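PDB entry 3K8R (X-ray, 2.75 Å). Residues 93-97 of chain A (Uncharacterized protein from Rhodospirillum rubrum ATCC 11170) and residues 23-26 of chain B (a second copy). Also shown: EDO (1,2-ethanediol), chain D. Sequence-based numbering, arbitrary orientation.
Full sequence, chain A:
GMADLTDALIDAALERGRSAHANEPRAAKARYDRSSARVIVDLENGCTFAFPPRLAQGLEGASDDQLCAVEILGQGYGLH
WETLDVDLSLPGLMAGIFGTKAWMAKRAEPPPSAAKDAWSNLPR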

ATOM      1  N   LEU A  93      -1.458   8.938  -2.123  1.00 28.49           N
ATOM      2  CA  LEU A  93      -2.405   7.880  -1.783  1.00 28.24           C
ATOM      3  C   LEU A  93      -1.817   6.953  -0.721  1.00 29.07           C
ATOM      4  O   LEU A  93      -2.511   6.527   0.193  1.00 28.78           O
HETATM    5  N   MSE A  94      -0.527   6.654  -0.828  1.00 29.55           N
HETATM    6  CA  MSE A  94       0.117   5.774   0.148  1.00 28.72           C
HETATM    7  C   MSE A  94       0.311   6.475   1.497  1.00 28.35           C
HETATM    8  O   MSE A  94       0.423   5.821   2.523  1.00 28.48           O
ATOM      9  N   ALA A  95       0.317   7.806   1.489  1.00 28.23           N
ATOM     10  CA  ALA A  95       0.435   8.596   2.714  1.00 27.73           C
ATOM     11  C   ALA A  95      -0.926   8.757   3.384  1.00 28.93           C
ATOM     12  O   ALA A  95      -1.017   9.285   4.496  1.00 29.94           O
ATOM     13  N   GLY A  96      -1.985   8.317   2.708  1.00 28.96           N
ATOM     14  CA  GLY A  96      -3.337   8.465   3.221  1.00 29.31           C
ATOM     15  C   GLY A  96      -3.999   9.752   2.752  1.00 29.65           C
ATOM     16  O   GLY A  96      -5.039  10.137   3.270  1.00 30.30           O
ATOM     17  N   ILE A  97      -3.408  10.415   1.763  1.00 29.92           N
ATOM     18  CA  ILE A  97      -3.965  11.647   1.220  1.00 30.69           C
ATOM     19  C   ILE A  97      -4.780  11.344  -0.037  1.00 31.74           C
ATOM     20  O   ILE A  97      -4.229  10.908  -1.055  1.00 32.06           O
TER
ATOM     21  N   ASN B  23      -3.429  11.702  10.488  1.00 44.75           N
ATOM     22  CA  ASN B  23      -3.195  12.001   9.044  1.00 45.43           C
ATOM     23  C   ASN B  23      -2.434  10.892   8.338  1.00 46.34           C
ATOM     24  O   ASN B  23      -2.072  11.033   7.173  1.00 47.25           O
ATOM     25  N   GLU B  24      -2.221   9.778   9.034  1.00 46.69           N
ATOM     26  CA  GLU B  24      -1.362   8.704   8.545  1.00 46.94           C
ATOM     27  C   GLU B  24      -2.098   7.366   8.381  1.00 46.37           C
ATOM     28  O   GLU B  24      -3.059   7.099   9.108  1.00 47.52           O
ATOM     29  N   PRO B  25      -1.658   6.520   7.427  1.00 44.60           N
ATOM     30  CA  PRO B  25      -2.260   5.194   7.329  1.00 43.43           C
ATOM     31  C   PRO B  25      -1.780   4.372   8.514  1.00 42.80           C
ATOM     32  O   PRO B  25      -0.617   4.483   8.908  1.00 42.43           O
ATOM     33  N   ARG B  26      -2.651   3.537   9.061  1.00 41.43           N
ATOM     34  CA  ARG B  26      -2.316   2.808  10.264  1.00 40.29           C
ATOM     35  C   ARG B  26      -2.816   1.361  10.169  1.00 38.88           C
ATOM     36  O   ARG B  26      -3.973   1.122   9.842  1.00 40.11           O
TER

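The contact between the two stretches is small, burying 144 Å² summed over both, and it is built chiefly from the ring of one proline set against the backbone at the end of a helix. No hydrogen bond crosses between the stretches. Pro B25 is the residue whose CA-to-CB bond points toward the partner, and it is the most heavily covered of the nine, losing 41 Å² to the chain A stretch. Its ring, puckered C-gamma endo, presents CG and CD to two successive carbonyl groups: Pro B25 CD lies 3.2 Å from Ala A95 O, and Pro B25 CG lies 3.5 Å from Met A94 O. Because a proline ring closes onto its own backbone nitrogen, CD takes the place of an amide hydrogen; Pro B25 N has none to give, and Ala A95 O meets ring carbon.

The chain A backbone has the form of a Schellman motif. Gly A96 adopts positive phi (92°), and its nitrogen bonds back to the helix, with Gly A96 N 3.1 Å from Leu A93 O. At these backbone angles a CB would be jammed against the carbonyl oxygen of Ala A95, which by itself calls for glycine. An ideal CB at this position would also point toward the chain B stretch and sit tightly against the proline ring, 3.5 Å from Pro B25 CD. Gly A96 CA and Pro B25 CA are 5.4 Å apart.

The other chain A side chains contribute little directly. Met A94, present as selenomethionine, directs its CA-to-CB bond away from the chain B stretch and is buried; with chi1 m, chi2 t and chi3 p, its nearest side-chain atom, Met A94 CB, is 6.6 Å from Pro B25 CG, and its contact is made through its carbonyl oxygen. Leu A93, also buried, has the m,t conformation common for leucine in helices and is out of reach. Ala A95 points its methyl sideways; its closest contacts are made by its carbonyl oxygen. Ile A97, likewise sideways, holds an extended m,t side chain that is exposed and makes no contact with the chain B stretch.

On chain B, Asn B23 leaves CB sideways, and its chi1 m side chain leads its amide end away from the chain A stretch. Its backbone carbonyl instead comes near, with Asn B23 O 3.4 Å from Ala A95 O; both atoms are acceptors, so this is proximity without a bond. Glu B24 starts away from the chain A stretch, but chi1 t followed by chi2 p bends the chain so that its end comes nearer; Glu B24 OE2 remains 4.8 Å from Ala A95 O, and no salt bridge forms across the stretches. Arg B26, t,t,p through chi3, is out of reach.

A 1,2-ethanediol molecule, probably from the crystallisation liquor, binds chain A's backbone: EDO O2 donates a hydrogen bond to Ile A97 O at 2.6 Å.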

ATOM      1  CB  LEU A  93      -2.807   7.073  -3.032  1.00 27.23           C
ATOM      2  CG  LEU A  93      -3.698   7.756  -4.081  1.00 24.30           C
ATOM      3  CD1 LEU A  93      -3.926   6.834  -5.268  1.00 22.32           C
ATOM      4  CD2 LEU A  93      -5.028   8.172  -3.494  1.00 20.75           C
HETATM    5  CB  MSE A  94       1.424   5.206  -0.421  1.00 27.72           C
HETATM    6  CG  MSE A  94       1.165   4.364  -1.682  1.00 27.02           C
HETATM    7 SE   MSE A  94       2.663   3.342  -2.363  0.75 18.38          SE
HETATM    8  CE  MSE A  94       2.986   2.145  -0.885  1.00 23.71           C
ATOM      9  CB  ALA A  95       1.009   9.961   2.403  1.00 26.22           C
ATOM     10  CB  ILE A  97      -2.858  12.658   0.871  1.00 31.00           C
ATOM     11  CG1 ILE A  97      -2.008  12.967   2.108  1.00 29.00           C
ATOM     12  CG2 ILE A  97      -3.472  13.935   0.291  1.00 29.51           C
ATOM     13  CD1 ILE A  97      -0.881  13.941   1.829  1.00 30.60           C
TER
ATOM     14  CB  ASN B  23      -2.364  13.273   8.924  1.00 44.91           C
ATOM     15  CG  ASN B  23      -2.891  14.385   9.783  1.00 45.66           C
ATOM     16  OD1 ASN B  23      -4.031  14.343  10.232  1.00 47.24           O
ATOM     17  ND2 ASN B  23      -2.062  15.390  10.029  1.00 47.60           N
ATOM     18  CB  GLU B  24      -0.253   8.519   9.589  1.00 47.44           C
ATOM     19  CG  GLU B  24       1.095   8.023   9.069  1.00 48.99           C
ATOM     20  CD  GLU B  24       1.863   9.105   8.310  1.00 51.05           C
ATOM     21  OE1 GLU B  24       1.650  10.310   8.588  1.00 50.49           O
ATOM     22  OE2 GLU B  24       2.702   8.751   7.454  1.00 50.51           O
ATOM     23  CB  PRO B  25      -1.674   4.640   6.039  1.00 43.76           C
ATOM     24  CG  PRO B  25      -0.360   5.356   5.901  1.00 44.21           C
ATOM     25  CD  PRO B  25      -0.682   6.743   6.346  1.00 44.70           C
ATOM     26  CB  ARG B  26      -2.922   3.577  11.447  1.00 39.78           C
ATOM     27  CG  ARG B  26      -2.145   3.414  12.734  1.00 43.37           C
ATOM     28  CD  ARG B  26      -2.284   4.597  13.698  1.00 45.87           C
ATOM     29  NE  ARG B  26      -3.422   4.514  14.609  1.00 48.53           N
ATOM     30  CZ  ARG B  26      -4.641   4.993  14.374  1.00 49.26           C
ATOM     31  NH1 ARG B  26      -4.930   5.587  13.220  1.00 49.71           N
ATOM     32  NH2 ARG B  26      -5.586   4.862  15.306  1.00 50.16           N
TER
HETATM   33  C1  EDO D 125      -3.319  13.728  -5.019  1.00 63.16           C
HETATM   34  O1  EDO D 125      -3.703  12.430  -5.491  1.00 56.84           O
HETATM   35  C2  EDO D 125      -3.139  13.721  -3.499  1.00 66.27           C
HETATM   36  O2  EDO D 125      -3.226  12.385  -2.969  1.00 67.70           O